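Local coordinates for mitotic checkpoint control protein kinase BUB1 (PDB 6JKK) that probably uses ATP to phosphorylate proteins at mitotic kinetochores, CENP-E among its targets, through the C-terminal kinase domain of BubR1, at residues M26-L31 with W93-C98; S113-D118 with I206-S211. All blocks are in the same frame, centred on the assembly; numbering follows the deposited sequence.

Both contacts are buried and apolar, with no hydrogen bond crossing either one, yet they sit at different depths in the kinase fold. Contact 1, centred about 20 Å from the centre of the chain, fastens an N-terminal turn to the Phe95 side of helix 92-104. Contact 2, about 8 Å from that centre, joins two loops near the predicted ATP-binding Lys85. Helix 92-104 connects them: Ile97 and Cys98 pack on Phe208, and the indole NE1 of Trp93 probably hydrogen-bonds to Ser211 O. Contact 1 relies on a single aromatic ring against aliphatic branches. Contact 2 adds ring edges and a small alanine packed against the DFG motif.

Contact 1. Residues M26-L31 with W93-C98; sequences MYIEKL and WEFYIC
Phe95, on helix 92-104, meets Ile28 and Leu31 with one side of its ring, and these two residues are the ends of a type I beta turn. The path starts at CB, which points toward the turn; with CG anti to the backbone N (chi1 -165°), the ring is carried outward from the helix. Further out, CD2 comes within 3.9 Å of Ile28 CG2. The next atom, CE2, lies 3.8 Å from Ile28 CG2 and also approaches Ile28 CB. At the tip, CZ reaches Leu31 CD1 at 4.0 Å, the leucine arriving from the opposite direction. Both methyls approach the ring obliquely.

The turn, closed by Leu31 N to Ile28 O at 3.2 Å, presents both residues to the same ring. Leu31 CD1 also lies 3.9 Å above one face of the Tyr27 ring, so the same methyl is held between two aromatic groups. Tyr129 and Cys34 pack on Phe95 as well, while Ile28 touches Tyr92 and Leu31 touches Leu99, extending the contact along the helix. At Phe95 an alanine would probably open a gap between turn and helix, leaving Ile28 CG2 without its aromatic neighbour and Leu31 CD1 with one ring instead of two.

Glu94, the neighbour of Phe95, forms a salt bridge with Lys85, a predicted ATP-binding residue, as in active kinases. With no hydrogen bond across it, the contact joins an N-terminal extension to the regulatory C-helix by shape and burial, leaving charge pairing to another side of that helix.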
loop_
_atom_site.group_PDB
_atom_site.type_symbol
_atom_site.label_atom_id
_atom_site.label_comp_id
_atom_site.label_asym_id
_atom_site.label_seq_id
_atom_site.Cartn_x
_atom_site.Cartn_y
_atom_site.Cartn_z
ATOM N N MET A 26 -14.495 1.225 23.317
ATOM C CA MET A 26 -15.696 1.997 23.582
ATOM C C MET A 26 -16.224 2.671 22.307
ATOM O O MET A 26 -17.437 2.809 22.121
ATOM C CB MET A 26 -15.382 3.028 24.659
ATOM C CG MET A 26 -16.351 4.168 24.779
ATOM S SD MET A 26 -15.782 5.279 26.075
ATOM C CE MET A 26 -15.365 4.081 27.340
ATOM N N TYR A 27 -15.313 3.080 21.430
ATOM C CA TYR A 27 -15.710 3.685 20.161
ATOM C C TYR A 27 -16.296 2.658 19.194
ATOM O O TYR A 27 -17.399 2.852 18.686
ATOM C CB TYR A 27 -14.535 4.426 19.511
ATOM C CG TYR A 27 -14.828 5.026 18.139
ATOM C CD1 TYR A 27 -15.926 5.857 17.933
ATOM C CD2 TYR A 27 -13.986 4.775 17.060
ATOM C CE1 TYR A 27 -16.185 6.405 16.684
ATOM C CE2 TYR A 27 -14.233 5.322 15.809
ATOM C CZ TYR A 27 -15.334 6.136 15.628
ATOM O OH TYR A 27 -15.584 6.681 14.379
ATOM N N ILE A 28 -15.582 1.562 18.940
ATOM C CA ILE A 28 -16.060 0.607 17.935
ATOM C C ILE A 28 -17.351 -0.104 18.351
ATOM O O ILE A 28 -18.115 -0.562 17.496
ATOM C CB ILE A 28 -14.980 -0.407 17.490
ATOM C CG1 ILE A 28 -14.560 -1.333 18.630
ATOM C CG2 ILE A 28 -13.764 0.321 16.917
ATOM C CD1 ILE A 28 -13.498 -2.356 18.198
ATOM N N GLU A 29 -17.605 -0.161 19.658
ATOM C CA GLU A 29 -18.862 -0.703 20.184
ATOM C C GLU A 29 -20.087 0.105 19.732
ATOM O O GLU A 29 -21.221 -0.367 19.846
ATOM C CB GLU A 29 -18.830 -0.731 21.716
ATOM C CG GLU A 29 -18.009 -1.855 22.328
ATOM C CD GLU A 29 -17.743 -1.638 23.808
ATOM O OE1 GLU A 29 -18.466 -0.830 24.433
ATOM O OE2 GLU A 29 -16.806 -2.271 24.337
ATOM N N LYS A 30 -19.852 1.320 19.235
ATOM C CA LYS A 30 -20.923 2.231 18.819
ATOM C C LYS A 30 -21.121 2.303 17.306
ATOM O O LYS A 30 -22.093 2.899 16.825
ATOM C CB LYS A 30 -20.616 3.643 19.308
ATOM C CG LYS A 30 -21.389 4.072 20.534
ATOM C CD LYS A 30 -20.874 3.398 21.779
ATOM C CE LYS A 30 -21.069 4.301 22.988
ATOM N NZ LYS A 30 -20.128 3.940 24.078
ATOM N N LEU A 31 -20.192 1.726 16.555
ATOM C CA LEU A 31 -20.218 1.844 15.097
ATOM C C LEU A 31 -21.193 0.848 14.480
ATOM O O LEU A 31 -21.061 -0.355 14.686
ATOM C CB LEU A 31 -18.816 1.634 14.524
ATOM C CG LEU A 31 -17.782 2.709 14.859
ATOM C CD1 LEU A 31 -16.383 2.275 14.433
ATOM C CD2 LEU A 31 -18.152 4.050 14.222
ATOM N N TRP A 93 -5.963 -2.845 15.678
ATOM C CA TRP A 93 -5.119 -1.755 15.192
ATOM C C TRP A 93 -5.389 -1.414 13.736
ATOM O O TRP A 93 -5.464 -0.239 13.366
ATOM C CB TRP A 93 -3.644 -2.114 15.387
ATOM C CG TRP A 93 -2.690 -1.039 14.949
ATOM C CD1 TRP A 93 -1.907 -1.033 13.820
ATOM C CD2 TRP A 93 -2.417 0.189 15.633
ATOM N NE1 TRP A 93 -1.165 0.128 13.769
ATOM C CE2 TRP A 93 -1.459 0.891 14.870
ATOM C CE3 TRP A 93 -2.889 0.762 16.820
ATOM C CZ2 TRP A 93 -0.968 2.141 15.262
ATOM C CZ3 TRP A 93 -2.403 1.997 17.203
ATOM C CH2 TRP A 93 -1.453 2.675 16.429
ATOM N N GLU A 94 -5.530 -2.441 12.905
ATOM C CA GLU A 94 -5.827 -2.217 11.497
ATOM C C GLU A 94 -7.123 -1.414 11.308
ATOM O O GLU A 94 -7.177 -0.496 10.483
ATOM C CB GLU A 94 -5.890 -3.549 10.751
ATOM C CG GLU A 94 -6.324 -3.422 9.307
ATOM C CD GLU A 94 -6.169 -4.722 8.565
ATOM O OE1 GLU A 94 -5.768 -5.722 9.199
ATOM O OE2 GLU A 94 -6.441 -4.737 7.353
ATOM N N PHE A 95 -8.149 -1.743 12.092
ATOM C CA PHE A 95 -9.431 -1.049 12.035
ATOM C C PHE A 95 -9.216 0.407 12.455
ATOM O O PHE A 95 -9.705 1.327 11.792
ATOM C CB PHE A 95 -10.459 -1.755 12.942
ATOM C CG PHE A 95 -11.899 -1.355 12.696
ATOM C CD1 PHE A 95 -12.284 -0.724 11.517
ATOM C CD2 PHE A 95 -12.871 -1.603 13.669
ATOM C CE1 PHE A 95 -13.616 -0.354 11.303
ATOM C CE2 PHE A 95 -14.201 -1.240 13.467
ATOM C CZ PHE A 95 -14.577 -0.612 12.288
ATOM N N TYR A 96 -8.455 0.620 13.528
ATOM C CA TYR A 96 -8.149 1.980 13.985
ATOM C C TYR A 96 -7.500 2.837 12.893
ATOM O O TYR A 96 -7.964 3.944 12.619
ATOM C CB TYR A 96 -7.246 1.966 15.232
ATOM C CG TYR A 96 -6.614 3.325 15.505
ATOM C CD1 TYR A 96 -7.338 4.341 16.121
ATOM C CD2 TYR A 96 -5.297 3.594 15.132
ATOM C CE1 TYR A 96 -6.771 5.592 16.353
ATOM C CE2 TYR A 96 -4.717 4.843 15.362
ATOM C CZ TYR A 96 -5.460 5.833 15.975
ATOM O OH TYR A 96 -4.898 7.070 16.214
ATOM N N ILE A 97 -6.429 2.328 12.285
ATOM C CA ILE A 97 -5.726 3.078 11.242
ATOM C C ILE A 97 -6.669 3.455 10.098
ATOM O O ILE A 97 -6.694 4.604 9.650
ATOM C CB ILE A 97 -4.519 2.290 10.667
ATOM C CG1 ILE A 97 -3.414 2.120 11.722
ATOM C CG2 ILE A 97 -3.988 2.976 9.402
ATOM C CD1 ILE A 97 -2.816 3.432 12.249
ATOM N N CYS A 98 -7.454 2.487 9.635
ATOM C CA CYS A 98 -8.350 2.710 8.506
ATOM C C CYS A 98 -9.416 3.738 8.825
ATOM O O CYS A 98 -9.732 4.595 7.998
ATOM C CB CYS A 98 -9.009 1.404 8.077
ATOM S SG CYS A 98 -7.887 0.324 7.202
#

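Contact 2. Residues S113-D118 with I206-S211; sequences SYAHID and IDFGVS
Phe208 turns the CE2 edge of its ring to Ala115: the backbone N of Ala115 lies near the ring plane, 4.0 Å from CE2, and Ala115 CB is 4.1 Å from the same atom. CG stands anti to the carbonyl carbon (chi1 -60°), which swings the ring toward residues 113-118. Its CZ then meets Tyr114 CD1 at 4.2 Å. Seen from the tyrosine, CZ comes to the ring edge near its plane, so the two rings are not stacked. The Tyr114 hydroxyl is occupied elsewhere, hydrogen-bonded to Ile169 O.

The same Ala115 CB also meets Ile206 CG2 at 3.9 Å. Ile206 CA and CB come close to it too, and only the CG1-CD1 arm leads away. Ser211 OG lies at the Phe208 edge, in its plane, and is hydrogen-bonded to His180 O.

Residues 207-209 form the kinase DFG motif. Phe208 also packs on Ile101 of helix 92-104 and meets the His180 ring, consistent with a DFG-in arrangement and with the lower part of the regulatory spine in place. The phenylalanine thus takes the apolar side, against that helix, while Asp207, one residue earlier, directs its CB away from residues 113-118 and pairs with Lys85.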
loop_
_atom_site.group_PDB
_atom_site.type_symbol
_atom_site.label_atom_id
_atom_site.label_comp_id
_atom_site.label_asym_id
_atom_site.label_seq_id
_atom_site.Cartn_x
_atom_site.Cartn_y
_atom_site.Cartn_z
ATOM N N SER A 113 -8.391 6.075 -3.046
ATOM C CA SER A 113 -6.995 5.633 -3.061
ATOM C C SER A 113 -6.590 4.829 -1.834
ATOM O O SER A 113 -5.470 4.320 -1.775
ATOM C CB SER A 113 -6.053 6.838 -3.179
ATOM O OG SER A 113 -6.464 7.711 -4.203
ATOM N N TYR A 114 -7.479 4.736 -0.846
ATOM C CA TYR A 114 -7.166 4.007 0.379
ATOM C C TYR A 114 -8.272 3.008 0.663
ATOM O O TYR A 114 -9.452 3.348 0.556
ATOM C CB TYR A 114 -7.016 4.982 1.562
ATOM C CG TYR A 114 -6.035 6.090 1.256
ATOM C CD1 TYR A 114 -4.661 5.865 1.320
ATOM C CD2 TYR A 114 -6.481 7.340 0.864
ATOM C CE1 TYR A 114 -3.762 6.871 1.010
ATOM C CE2 TYR A 114 -5.592 8.353 0.551
ATOM C CZ TYR A 114 -4.238 8.112 0.627
ATOM O OH TYR A 114 -3.355 9.123 0.320
ATOM N N ALA A 115 -7.891 1.783 1.016
ATOM C CA ALA A 115 -8.860 0.746 1.357
ATOM C C ALA A 115 -9.820 1.261 2.418
ATOM O O ALA A 115 -9.409 1.984 3.321
ATOM C CB ALA A 115 -8.152 -0.501 1.856
ATOM N N HIS A 116 -11.093 0.897 2.290
ATOM C CA HIS A 116 -12.117 1.285 3.258
ATOM C C HIS A 116 -12.705 0.006 3.836
ATOM O O HIS A 116 -13.075 -0.906 3.084
ATOM C CB HIS A 116 -13.200 2.129 2.568
ATOM C CG HIS A 116 -14.351 2.499 3.458
ATOM N ND1 HIS A 116 -15.493 1.732 3.550
ATOM C CD2 HIS A 116 -14.548 3.566 4.271
ATOM C CE1 HIS A 116 -16.339 2.304 4.394
ATOM N NE2 HIS A 116 -15.788 3.417 4.845
ATOM N N ILE A 117 -12.750 -0.089 5.161
ATOM C CA ILE A 117 -13.386 -1.244 5.795
ATOM C C ILE A 117 -14.887 -0.979 5.830
ATOM O O ILE A 117 -15.373 -0.134 6.599
ATOM C CB ILE A 117 -12.773 -1.546 7.192
ATOM C CG1 ILE A 117 -11.313 -1.956 7.027
ATOM C CG2 ILE A 117 -13.547 -2.665 7.932
ATOM C CD1 ILE A 117 -10.576 -2.261 8.323
ATOM N N ASP A 118 -15.612 -1.665 4.945
ATOM C CA ASP A 118 -17.052 -1.479 4.838
ATOM C C ASP A 118 -17.771 -2.049 6.053
ATOM O O ASP A 118 -18.754 -1.475 6.535
ATOM C CB ASP A 118 -17.594 -2.153 3.576
ATOM C CG ASP A 118 -17.114 -1.494 2.295
ATOM O OD1 ASP A 118 -16.615 -0.349 2.344
ATOM O OD2 ASP A 118 -17.257 -2.128 1.229
ATOM N N ILE A 206 -3.698 -0.686 0.238
ATOM C CA ILE A 206 -4.438 -1.565 1.146
ATOM C C ILE A 206 -3.538 -2.137 2.241
ATOM O O ILE A 206 -2.308 -1.994 2.189
ATOM C CB ILE A 206 -5.052 -2.754 0.375
ATOM C CG1 ILE A 206 -3.940 -3.680 -0.137
ATOM C CG2 ILE A 206 -5.912 -2.262 -0.795
ATOM C CD1 ILE A 206 -4.419 -5.019 -0.742
ATOM N N ASP A 207 -4.162 -2.799 3.218
ATOM C CA ASP A 207 -3.455 -3.568 4.242
ATOM C C ASP A 207 -2.672 -2.694 5.217
ATOM O O ASP A 207 -1.441 -2.679 5.210
ATOM C CB ASP A 207 -2.555 -4.643 3.610
ATOM C CG ASP A 207 -3.307 -5.929 3.296
ATOM O OD1 ASP A 207 -2.887 -6.651 2.360
ATOM O OD2 ASP A 207 -4.307 -6.228 3.985
ATOM N N PHE A 208 -3.410 -1.995 6.069
ATOM C CA PHE A 208 -2.833 -1.094 7.060
ATOM C C PHE A 208 -2.609 -1.789 8.396
ATOM O O PHE A 208 -2.636 -1.151 9.451
ATOM C CB PHE A 208 -3.739 0.124 7.228
ATOM C CG PHE A 208 -3.914 0.908 5.960
ATOM C CD1 PHE A 208 -2.928 1.796 5.542
ATOM C CD2 PHE A 208 -5.049 0.743 5.175
ATOM C CE1 PHE A 208 -3.074 2.513 4.361
ATOM C CE2 PHE A 208 -5.207 1.459 3.995
ATOM C CZ PHE A 208 -4.218 2.343 3.587
ATOM N N GLY A 209 -2.362 -3.096 8.338
ATOM C CA GLY A 209 -2.267 -3.926 9.530
ATOM C C GLY A 209 -1.130 -3.601 10.485
ATOM O O GLY A 209 -1.222 -3.887 11.681
ATOM N N VAL A 210 -0.052 -3.020 9.966
ATOM C CA VAL A 210 1.074 -2.630 10.813
ATOM C C VAL A 210 1.440 -1.157 10.632
ATOM O O VAL A 210 2.586 -0.762 10.848
ATOM C CB VAL A 210 2.322 -3.516 10.567
ATOM C CG1 VAL A 210 2.038 -4.947 10.961
ATOM C CG2 VAL A 210 2.780 -3.452 9.104
ATOM N N SER A 211 0.463 -0.344 10.240
ATOM C CA SER A 211 0.731 1.066 9.970
ATOM C C SER A 211 1.055 1.822 11.254
ATOM O O SER A 211 0.785 1.335 12.357
ATOM C CB SER A 211 -0.444 1.716 9.229
ATOM O OG SER A 211 -0.584 1.153 7.936
#